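Local structure of actin-related protein 8 (Homo sapiens, 4FO0) at residues Q111-I116 and P297-Q302; F334-P339 and L344-R349; L570-R575 and V582-E587. The protein binds ATP without polymerising and serves as a proposed core subunit of the INO80 chromatin-remodelling complex, which acts in transcription, DNA replication and probably DNA repair. All coordinates share one frame; numbering follows the deposited sequence.

Contact 1: residues Q111-I116 and P297-Q302; sequences QMRPAI and PYRECQ
R299 reaches across to the backbone of M112 and to the side chain of R113, and the three polar groups meet without a hydrogen bond between the segments. NH2 of R299 comes to 3.7 Å from the carbonyl O of M112, which lies at the edge of the guanidinium, near its plane; this is too long for a hydrogen bond, though probably still a favourable charge-dipole approach. The same O is taken from within its own segment: NH1 of R113 donates to O of M112 at 2.9 Å, approaching from above the carbonyl plane. Two like charges gather round one carbonyl, with NH1 of R113 and NH2 of R299 4.0 Å apart. The guanidinium planes stand 68° to each other, and NH1 of R299 sits over one face of R113, toward its rim. O of P297 lies over one face of the R299 guanidinium, toward its rim. The R299 side chain leaves a type I turn running from Y298 to C301, in the loop between helices 280-293 and 306-319 of the actin fold; M112 and R113 lead into strand 115-118. Farther out, NH1 of R113 also bonds to O of K110, whose amine adds another positive charge near NE of R299. The OH of Y298, in the same turn, is bonded to D308 of helix 306-319, while P297 packs on F348.

Contact 2: residues F334-P339 and L344-R349; sequences FQIRHP and LLYQFR
F334-I336 and L344-R349 run antiparallel, their short axes at 147°, F334 facing Y346 and I336 facing L344 as hydrogen-bonded pairs, with Q335 and L345 as the non-hydrogen-bonded pair between them. The bond from N of Y346 to O of F334 is 2.7 Å long and nearly straight at 172°. At the other end, N of I336 donates to O of L344 and N of L344 returns a bond to O of I336. On one face of the sheet stand F334, I336, L344 and Y346. With chi1 at 67°, the F334 ring is held between its own backbone N and carbonyl carbon and leans over its partner: CB of Y346 lies under one face, 3.8 Å from the F334 ring centroid, a CH-pi contact. The two rings are almost parallel but slid apart, so they barely overlap. F334 also turns an edge to the face of F348 in an offset edge-to-face pair, centroids 5.6 Å apart, completing an aromatic cluster. Beside it, CD1 of I336 reaches CE2 of Y346 at 3.5 Å. On the other face, CG of Q335 meets CD1 of L345 at 3.9 Å, while OE1 of Q335 accepts a bond from NE of R337 in the guanidinium plane. Helix 306-319 covers the aromatic face, with L315 on F334 and L311 on I336. The whole is a beta hairpin, strands 330-336 and 343-350, within a three-stranded antiparallel sheet that strand 115-118 completes.

Contact 3: residues L570-R575 and V582-E587; sequences LWIYQR and VRMLRE
Between the short strand 572-573 and helix 583-588 the nearest CA pair, CA of I572 and CA of M584, is 6.9 Å apart, and no hydrogen bond joins the two segments. The contact is wholly apolar and rests on I572, whose side chain starts off toward the helix. Its chi1 of -63° puts CG1 beside the backbone N, and the extended CG1-CD1 arm (chi2 175°) carries the methyl between two helix residues. CD1 of I572 lies 3.7 Å from both CB of M584 and CD2 of L585. The other branch, CG2 of I572, rests on CB of M584 at 3.8 Å. M584 bends at chi2, and it is the base of its chain, CB and CG, that does the touching. An alanine here would lose both branches and is likely to leave M584 and L585 without their packing partner across the contact. The backbone of I572 is itself bonded to I230, so strand 572-573 lies antiparallel against strand 229-234 at a border of the large mixed sheet. Helix 574-580 begins directly after Y573, its N-cap residue, and lends E576 and W577 to the M584 and L585 side chains; W593 packs on L585.

In the fold
From the N terminus, contact 1 comes first and closes the longest loop, with 180 residues between its segments; they include strands of the nucleotide-binding fold. Contact 2 opens after it and, with only four residues between its segments, closes the hairpin. The three contacts are in series; none encloses or crosses another. Contacts 1 and 2 adjoin: O of A115 and N of L345 make a probable hydrogen bond, P114 and P297 both pack on Y346, and Y298 packs on I336. Contact 3, near the C terminus, closes round helix 574-580 and ties the short strand 572-573 to helix 583-588, on the opposite side of the chain's centre, its nearest atoms about 39 Å from contact 1.

Contact 1: residues Q111-I116 and P297-Q302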
loop_
_atom_site.group_PDB
_atom_site.type_symbol
_atom_site.label_atom_id
_atom_site.label_comp_id
_atom_site.label_asym_id
_atom_site.label_seq_id
_atom_site.Cartn_x
_atom_site.Cartn_y
_atom_site.Cartn_z
ATOM N N GLN A 111 -10.706 -18.662 -27.940
ATOM C CA GLN A 111 -10.115 -19.742 -28.716
ATOM C C GLN A 111 -8.756 -20.140 -28.120
ATOM O O GLN A 111 -8.159 -21.127 -28.540
ATOM C CB GLN A 111 -9.845 -19.263 -30.149
ATOM C CG GLN A 111 -11.075 -18.903 -30.972
ATOM C CD GLN A 111 -10.751 -18.595 -32.435
ATOM O OE1 GLN A 111 -9.794 -17.878 -32.745
ATOM N NE2 GLN A 111 -11.553 -19.149 -33.342
ATOM N N MET A 112 -8.245 -19.355 -27.172
ATOM C CA MET A 112 -6.930 -19.628 -26.582
ATOM C C MET A 112 -6.980 -20.690 -25.486
ATOM O O MET A 112 -7.805 -20.614 -24.564
ATOM C CB MET A 112 -6.304 -18.355 -25.986
ATOM C CG MET A 112 -6.056 -17.219 -26.967
ATOM S SD MET A 112 -4.970 -17.601 -28.360
ATOM C CE MET A 112 -4.385 -19.246 -27.937
ATOM N N ARG A 113 -6.088 -21.674 -25.588
ATOM C CA ARG A 113 -5.885 -22.648 -24.519
ATOM C C ARG A 113 -4.469 -22.529 -24.007
ATOM O O ARG A 113 -3.554 -22.193 -24.763
ATOM C CB ARG A 113 -6.134 -24.072 -25.004
ATOM C CG ARG A 113 -7.585 -24.358 -25.307
ATOM C CD ARG A 113 -8.492 -23.731 -24.259
ATOM N NE ARG A 113 -9.908 -23.938 -24.574
ATOM C CZ ARG A 113 -10.674 -23.076 -25.241
ATOM N NH1 ARG A 113 -10.174 -21.921 -25.673
ATOM N NH2 ARG A 113 -11.947 -23.371 -25.474
ATOM N N PRO A 114 -4.280 -22.791 -22.710
ATOM C CA PRO A 114 -2.942 -22.723 -22.108
ATOM C C PRO A 114 -2.061 -23.902 -22.547
ATOM O O PRO A 114 -2.544 -25.015 -22.755
ATOM C CB PRO A 114 -3.228 -22.787 -20.604
ATOM C CG PRO A 114 -4.552 -23.494 -20.506
ATOM C CD PRO A 114 -5.331 -23.119 -21.732
ATOM N N ALA A 115 -0.778 -23.631 -22.732
ATOM C CA ALA A 115 0.199 -24.667 -22.968
ATOM C C ALA A 115 0.773 -25.021 -21.602
ATOM O O ALA A 115 0.742 -24.189 -20.690
ATOM C CB ALA A 115 1.289 -24.143 -23.874
ATOM N N ILE A 116 1.279 -26.244 -21.427
ATOM C CA ILE A 116 1.995 -26.523 -20.183
ATOM C C ILE A 116 3.507 -26.348 -20.362
ATOM O O ILE A 116 4.099 -26.808 -21.343
ATOM C CB ILE A 116 1.624 -27.877 -19.476
ATOM C CG1 ILE A 116 2.596 -28.968 -19.862
ATOM C CG2 ILE A 116 0.153 -28.304 -19.712
ATOM C CD1 ILE A 116 2.274 -29.551 -21.186
ATOM N N PRO A 297 -8.566 -15.723 -20.261
ATOM C CA PRO A 297 -8.595 -17.159 -20.545
ATOM C C PRO A 297 -8.579 -18.027 -19.287
ATOM O O PRO A 297 -8.956 -19.189 -19.359
ATOM C CB PRO A 297 -7.329 -17.382 -21.382
ATOM C CG PRO A 297 -6.582 -16.061 -21.383
ATOM C CD PRO A 297 -7.209 -15.176 -20.371
ATOM N N TYR A 298 -8.150 -17.482 -18.155
ATOM C CA TYR A 298 -8.195 -18.236 -16.906
ATOM C C TYR A 298 -9.598 -18.123 -16.289
ATOM O O TYR A 298 -9.867 -17.270 -15.447
ATOM C CB TYR A 298 -7.107 -17.749 -15.945
ATOM C CG TYR A 298 -7.106 -18.422 -14.590
ATOM C CD1 TYR A 298 -7.566 -19.726 -14.432
ATOM C CD2 TYR A 298 -6.662 -17.743 -13.461
ATOM C CE1 TYR A 298 -7.574 -20.333 -13.184
ATOM C CE2 TYR A 298 -6.664 -18.346 -12.217
ATOM C CZ TYR A 298 -7.117 -19.639 -12.084
ATOM O OH TYR A 298 -7.112 -20.237 -10.844
ATOM N N ARG A 299 -10.472 -19.021 -16.620
ATOM C CA ARG A 299 -11.843 -18.811 -16.338
ATOM C C ARG A 299 -12.261 -19.226 -14.972
ATOM O O ARG A 299 -13.317 -18.900 -14.554
ATOM C CB ARG A 299 -12.682 -19.546 -17.340
ATOM C CG ARG A 299 -12.759 -18.885 -18.681
ATOM C CD ARG A 299 -12.381 -19.856 -19.760
ATOM N NE ARG A 299 -11.944 -19.188 -20.974
ATOM C CZ ARG A 299 -11.152 -19.742 -21.884
ATOM N NH1 ARG A 299 -10.688 -20.964 -21.703
ATOM N NH2 ARG A 299 -10.794 -19.062 -22.962
ATOM N N GLU A 300 -11.448 -19.946 -14.252
ATOM C CA GLU A 300 -11.852 -20.362 -12.936
ATOM C C GLU A 300 -11.217 -19.580 -11.838
ATOM O O GLU A 300 -11.187 -20.007 -10.736
ATOM C CB GLU A 300 -11.544 -21.819 -12.742
ATOM C CG GLU A 300 -10.386 -22.273 -13.573
ATOM C CD GLU A 300 -10.836 -22.913 -14.843
ATOM O OE1 GLU A 300 -10.287 -22.570 -15.914
ATOM O OE2 GLU A 300 -11.749 -23.742 -14.731
ATOM N N CYS A 301 -10.731 -18.413 -12.172
ATOM C CA CYS A 301 -10.306 -17.413 -11.238
ATOM C C CYS A 301 -11.393 -16.966 -10.304
ATOM O O CYS A 301 -12.516 -16.867 -10.665
ATOM C CB CYS A 301 -9.792 -16.243 -12.034
ATOM S SG CYS A 301 -8.713 -15.098 -11.230
ATOM N N GLN A 302 -11.019 -16.689 -9.083
ATOM C CA GLN A 302 -11.928 -16.165 -8.059
ATOM C C GLN A 302 -11.221 -15.157 -7.168
ATOM O O GLN A 302 -10.085 -15.390 -6.748
ATOM C CB GLN A 302 -12.430 -17.269 -7.153
ATOM C CG GLN A 302 -13.018 -18.455 -7.845
ATOM C CD GLN A 302 -13.175 -19.609 -6.876
ATOM O OE1 GLN A 302 -14.246 -19.798 -6.299
ATOM N NE2 GLN A 302 -12.093 -20.367 -6.662
#

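Contact 2: residues F334-P339 and L344-R349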
loop_
_atom_site.group_PDB
_atom_site.type_symbol
_atom_site.label_atom_id
_atom_site.label_comp_id
_atom_site.label_asym_id
_atom_site.label_seq_id
_atom_site.Cartn_x
_atom_site.Cartn_y
_atom_site.Cartn_z
ATOM N N PHE A 334 1.104 -14.850 -20.164
ATOM C CA PHE A 334 1.419 -14.908 -18.751
ATOM C C PHE A 334 1.425 -16.347 -18.271
ATOM O O PHE A 334 0.826 -17.226 -18.901
ATOM C CB PHE A 334 0.431 -14.057 -17.942
ATOM C CG PHE A 334 -0.990 -14.574 -17.946
ATOM C CD1 PHE A 334 -1.866 -14.237 -18.964
ATOM C CD2 PHE A 334 -1.458 -15.368 -16.907
ATOM C CE1 PHE A 334 -3.188 -14.704 -18.962
ATOM C CE2 PHE A 334 -2.778 -15.835 -16.893
ATOM C CZ PHE A 334 -3.647 -15.495 -17.916
ATOM N N GLN A 335 2.103 -16.576 -17.152
ATOM C CA GLN A 335 2.176 -17.904 -16.543
ATOM C C GLN A 335 1.249 -18.070 -15.345
ATOM O O GLN A 335 0.904 -17.106 -14.669
ATOM C CB GLN A 335 3.602 -18.185 -16.081
ATOM C CG GLN A 335 4.624 -18.221 -17.194
ATOM C CD GLN A 335 5.973 -18.719 -16.712
ATOM O OE1 GLN A 335 6.115 -19.164 -15.570
ATOM N NE2 GLN A 335 6.972 -18.650 -17.580
ATOM N N ILE A 336 0.849 -19.303 -15.075
ATOM C CA ILE A 336 0.312 -19.619 -13.764
ATOM C C ILE A 336 1.082 -20.812 -13.211
ATOM O O ILE A 336 1.198 -21.831 -13.865
ATOM C CB ILE A 336 -1.177 -19.949 -13.785
ATOM C CG1 ILE A 336 -1.972 -18.862 -14.522
ATOM C CG2 ILE A 336 -1.671 -20.102 -12.352
ATOM C CD1 ILE A 336 -3.502 -19.059 -14.452
ATOM N N ARG A 337 1.630 -20.659 -12.014
ATOM C CA ARG A 337 2.340 -21.734 -11.343
ATOM C C ARG A 337 1.768 -21.922 -9.943
ATOM O O ARG A 337 2.442 -21.687 -8.941
ATOM C CB ARG A 337 3.832 -21.418 -11.268
ATOM C CG ARG A 337 4.470 -21.236 -12.629
ATOM C CD ARG A 337 5.978 -21.080 -12.518
ATOM N NE ARG A 337 6.653 -21.355 -13.785
ATOM C CZ ARG A 337 7.164 -22.540 -14.120
ATOM N NH1 ARG A 337 7.079 -23.560 -13.280
ATOM N NH2 ARG A 337 7.761 -22.708 -15.294
ATOM N N HIS A 338 0.517 -22.354 -9.876
ATOM C CA HIS A 338 -0.106 -22.588 -8.589
ATOM C C HIS A 338 0.177 -23.969 -8.059
ATOM O O HIS A 338 0.413 -24.903 -8.820
ATOM C CB HIS A 338 -1.603 -22.365 -8.689
ATOM C CG HIS A 338 -1.966 -20.931 -8.888
ATOM N ND1 HIS A 338 -3.257 -20.512 -9.134
ATOM C CD2 HIS A 338 -1.199 -19.814 -8.874
ATOM C CE1 HIS A 338 -3.267 -19.197 -9.267
ATOM N NE2 HIS A 338 -2.031 -18.750 -9.120
ATOM N N PRO A 339 0.151 -24.111 -6.737
ATOM C CA PRO A 339 0.260 -25.472 -6.205
ATOM C C PRO A 339 -0.910 -26.324 -6.724
ATOM O O PRO A 339 -1.971 -25.774 -7.028
ATOM C CB PRO A 339 0.167 -25.264 -4.685
ATOM C CG PRO A 339 0.435 -23.790 -4.465
ATOM C CD PRO A 339 -0.099 -23.109 -5.689
ATOM N N LEU A 344 1.591 -23.434 -16.211
ATOM C CA LEU A 344 0.797 -23.051 -17.381
ATOM C C LEU A 344 1.245 -21.749 -18.025
ATOM O O LEU A 344 1.646 -20.797 -17.348
ATOM C CB LEU A 344 -0.663 -22.922 -16.991
ATOM C CG LEU A 344 -1.323 -24.220 -16.556
ATOM C CD1 LEU A 344 -2.650 -23.908 -15.894
ATOM C CD2 LEU A 344 -1.538 -25.115 -17.763
ATOM N N LEU A 345 1.168 -21.716 -19.348
ATOM C CA LEU A 345 1.453 -20.501 -20.099
ATOM C C LEU A 345 0.262 -20.131 -20.975
ATOM O O LEU A 345 -0.193 -20.941 -21.775
ATOM C CB LEU A 345 2.675 -20.689 -20.978
ATOM C CG LEU A 345 2.959 -19.469 -21.836
ATOM C CD1 LEU A 345 3.528 -18.375 -20.957
ATOM C CD2 LEU A 345 3.908 -19.829 -22.951
ATOM N N TYR A 346 -0.227 -18.903 -20.804
ATOM C CA TYR A 346 -1.397 -18.387 -21.510
ATOM C C TYR A 346 -1.049 -17.286 -22.517
ATOM O O TYR A 346 -0.343 -16.323 -22.189
ATOM C CB TYR A 346 -2.378 -17.786 -20.512
ATOM C CG TYR A 346 -3.208 -18.779 -19.739
ATOM C CD1 TYR A 346 -4.465 -19.160 -20.201
ATOM C CD2 TYR A 346 -2.764 -19.299 -18.528
ATOM C CE1 TYR A 346 -5.248 -20.049 -19.496
ATOM C CE2 TYR A 346 -3.543 -20.206 -17.811
ATOM C CZ TYR A 346 -4.781 -20.576 -18.304
ATOM O OH TYR A 346 -5.570 -21.467 -17.612
ATOM N N GLN A 347 -1.556 -17.426 -23.738
ATOM C CA GLN A 347 -1.584 -16.313 -24.688
ATOM C C GLN A 347 -2.850 -15.501 -24.474
ATOM O O GLN A 347 -3.937 -16.057 -24.284
ATOM C CB GLN A 347 -1.609 -16.812 -26.135
ATOM C CG GLN A 347 -0.520 -17.783 -26.498
ATOM C CD GLN A 347 0.853 -17.225 -26.219
ATOM O OE1 GLN A 347 1.193 -16.120 -26.649
ATOM N NE2 GLN A 347 1.656 -17.984 -25.485
ATOM N N PHE A 348 -2.737 -14.184 -24.500
ATOM C CA PHE A 348 -3.948 -13.431 -24.793
ATOM C C PHE A 348 -3.765 -11.998 -25.200
ATOM O O PHE A 348 -2.679 -11.422 -25.078
ATOM C CB PHE A 348 -5.019 -13.589 -23.722
ATOM C CG PHE A 348 -4.938 -12.595 -22.628
ATOM C CD1 PHE A 348 -6.108 -12.081 -22.069
ATOM C CD2 PHE A 348 -3.712 -12.203 -22.122
ATOM C CE1 PHE A 348 -6.056 -11.173 -21.037
ATOM C CE2 PHE A 348 -3.644 -11.283 -21.089
ATOM C CZ PHE A 348 -4.817 -10.771 -20.545
ATOM N N ARG A 349 -4.846 -11.446 -25.730
ATOM C CA ARG A 349 -4.789 -10.144 -26.374
ATOM C C ARG A 349 -5.441 -9.074 -25.507
ATOM O O ARG A 349 -6.564 -9.248 -25.044
ATOM C CB ARG A 349 -5.474 -10.241 -27.719
ATOM C CG ARG A 349 -4.918 -9.324 -28.751
ATOM C CD ARG A 349 -5.488 -9.703 -30.094
ATOM N NE ARG A 349 -4.534 -10.498 -30.853
ATOM C CZ ARG A 349 -4.821 -11.087 -32.006
ATOM N NH1 ARG A 349 -6.045 -10.978 -32.509
ATOM N NH2 ARG A 349 -3.896 -11.788 -32.646
#

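Contact 3: residues L570-R575 and V582-E587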
loop_
_atom_site.group_PDB
_atom_site.type_symbol
_atom_site.label_atom_id
_atom_site.label_comp_id
_atom_site.label_asym_id
_atom_site.label_seq_id
_atom_site.Cartn_x
_atom_site.Cartn_y
_atom_site.Cartn_z
ATOM N N LEU A 570 13.251 12.462 21.553
ATOM C CA LEU A 570 11.955 11.882 21.219
ATOM C C LEU A 570 11.697 10.549 21.909
ATOM O O LEU A 570 10.553 10.209 22.173
ATOM C CB LEU A 570 11.796 11.725 19.705
ATOM C CG LEU A 570 11.869 13.013 18.874
ATOM C CD1 LEU A 570 11.709 12.729 17.381
ATOM C CD2 LEU A 570 10.835 14.021 19.338
ATOM N N TRP A 571 12.759 9.809 22.217
ATOM C CA TRP A 571 12.617 8.461 22.774
ATOM C C TRP A 571 11.718 8.392 23.994
ATOM O O TRP A 571 11.850 9.180 24.928
ATOM C CB TRP A 571 13.979 7.842 23.098
ATOM C CG TRP A 571 14.847 7.726 21.899
ATOM C CD1 TRP A 571 15.903 8.516 21.579
ATOM C CD2 TRP A 571 14.712 6.780 20.831
ATOM N NE1 TRP A 571 16.451 8.114 20.381
ATOM C CE2 TRP A 571 15.738 7.050 19.902
ATOM C CE3 TRP A 571 13.827 5.734 20.571
ATOM C CZ2 TRP A 571 15.901 6.312 18.730
ATOM C CZ3 TRP A 571 13.994 4.999 19.411
ATOM C CH2 TRP A 571 15.018 5.293 18.504
ATOM N N ILE A 572 10.795 7.443 23.974
ATOM C CA ILE A 572 10.004 7.144 25.148
ATOM C C ILE A 572 10.456 5.793 25.637
ATOM O O ILE A 572 10.477 4.833 24.870
ATOM C CB ILE A 572 8.512 7.086 24.827
ATOM C CG1 ILE A 572 8.018 8.452 24.342
ATOM C CG2 ILE A 572 7.733 6.628 26.044
ATOM C CD1 ILE A 572 6.569 8.453 23.899
ATOM N N TYR A 573 10.822 5.718 26.913
ATOM C CA TYR A 573 11.404 4.502 27.465
ATOM C C TYR A 573 10.413 3.711 28.284
ATOM O O TYR A 573 9.410 4.247 28.757
ATOM C CB TYR A 573 12.668 4.826 28.274
ATOM C CG TYR A 573 13.782 5.362 27.400
ATOM C CD1 TYR A 573 14.628 4.490 26.714
ATOM C CD2 TYR A 573 13.962 6.738 27.220
ATOM C CE1 TYR A 573 15.645 4.969 25.883
ATOM C CE2 TYR A 573 14.977 7.230 26.391
ATOM C CZ TYR A 573 15.816 6.336 25.728
ATOM O OH TYR A 573 16.823 6.795 24.906
ATOM N N GLN A 574 10.708 2.424 28.439
ATOM C CA GLN A 574 9.817 1.500 29.126
ATOM C C GLN A 574 9.230 2.019 30.427
ATOM O O GLN A 574 8.015 1.952 30.633
ATOM C CB GLN A 574 10.533 0.198 29.418
ATOM C CG GLN A 574 10.677 -0.721 28.250
ATOM C CD GLN A 574 10.806 -2.161 28.705
ATOM O OE1 GLN A 574 10.158 -2.576 29.668
ATOM N NE2 GLN A 574 11.650 -2.930 28.026
ATOM N N ARG A 575 10.085 2.512 31.318
ATOM C CA ARG A 575 9.606 2.863 32.645
ATOM C C ARG A 575 8.746 4.117 32.644
ATOM O O ARG A 575 7.750 4.188 33.363
ATOM C CB ARG A 575 10.738 2.953 33.668
ATOM C CG ARG A 575 10.272 2.567 35.074
ATOM C CD ARG A 575 11.435 2.327 36.018
ATOM N NE ARG A 575 12.229 3.535 36.225
ATOM C CZ ARG A 575 12.524 4.042 37.417
ATOM N NH1 ARG A 575 12.093 3.445 38.521
ATOM N NH2 ARG A 575 13.256 5.146 37.506
ATOM N N VAL A 582 0.208 6.972 28.192
ATOM C CA VAL A 582 -0.197 7.863 27.112
ATOM C C VAL A 582 0.271 9.292 27.295
ATOM O O VAL A 582 0.397 10.052 26.328
ATOM C CB VAL A 582 -1.724 7.893 27.007
ATOM C CG1 VAL A 582 -2.155 8.558 25.701
ATOM C CG2 VAL A 582 -2.274 6.479 27.137
ATOM N N ARG A 583 0.492 9.667 28.546
ATOM C CA ARG A 583 0.967 10.999 28.861
ATOM C C ARG A 583 2.266 11.288 28.101
ATOM O O ARG A 583 2.550 12.431 27.748
ATOM C CB ARG A 583 1.190 11.110 30.366
ATOM C CG ARG A 583 1.320 12.523 30.887
ATOM C CD ARG A 583 2.209 12.525 32.115
ATOM N NE ARG A 583 2.011 13.702 32.954
ATOM C CZ ARG A 583 2.861 14.084 33.902
ATOM N NH1 ARG A 583 3.970 13.387 34.112
ATOM N NH2 ARG A 583 2.609 15.167 34.629
ATOM N N MET A 584 3.044 10.243 27.833
ATOM C CA MET A 584 4.338 10.412 27.186
ATOM C C MET A 584 4.176 10.903 25.764
ATOM O O MET A 584 4.885 11.803 25.319
ATOM C CB MET A 584 5.113 9.102 27.196
ATOM C CG MET A 584 5.248 8.492 28.581
ATOM S SD MET A 584 6.345 9.459 29.635
ATOM C CE MET A 584 6.570 10.949 28.663
ATOM N N LEU A 585 3.223 10.312 25.060
ATOM C CA LEU A 585 2.931 10.701 23.689
ATOM C C LEU A 585 2.457 12.144 23.625
ATOM O O LEU A 585 2.912 12.914 22.779
ATOM C CB LEU A 585 1.898 9.748 23.082
ATOM C CG LEU A 585 2.452 8.320 23.008
ATOM C CD1 LEU A 585 1.359 7.289 22.877
ATOM C CD2 LEU A 585 3.455 8.188 21.868
ATOM N N ARG A 586 1.550 12.519 24.523
ATOM C CA ARG A 586 1.098 13.903 24.566
ATOM C C ARG A 586 2.263 14.854 24.805
ATOM O O ARG A 586 2.370 15.891 24.151
ATOM C CB ARG A 586 -0.001 14.104 25.610
ATOM C CG ARG A 586 -1.377 13.751 25.074
ATOM C CD ARG A 586 -2.484 14.177 26.007
ATOM N NE ARG A 586 -2.427 13.467 27.281
ATOM C CZ ARG A 586 -2.991 12.284 27.510
ATOM N NH1 ARG A 586 -2.884 11.728 28.712
ATOM N NH2 ARG A 586 -3.660 11.658 26.544
ATOM N N GLU A 587 3.145 14.495 25.730
ATOM C CA GLU A 587 4.287 15.346 26.034
ATOM C C GLU A 587 5.315 15.338 24.917
ATOM O O GLU A 587 5.757 16.388 24.464
ATOM C CB GLU A 587 4.969 14.911 27.332
ATOM C CG GLU A 587 4.180 15.188 28.605
ATOM C CD GLU A 587 4.841 14.579 29.837
ATOM O OE1 GLU A 587 6.057 14.284 29.779
ATOM O OE2 GLU A 587 4.146 14.385 30.859
#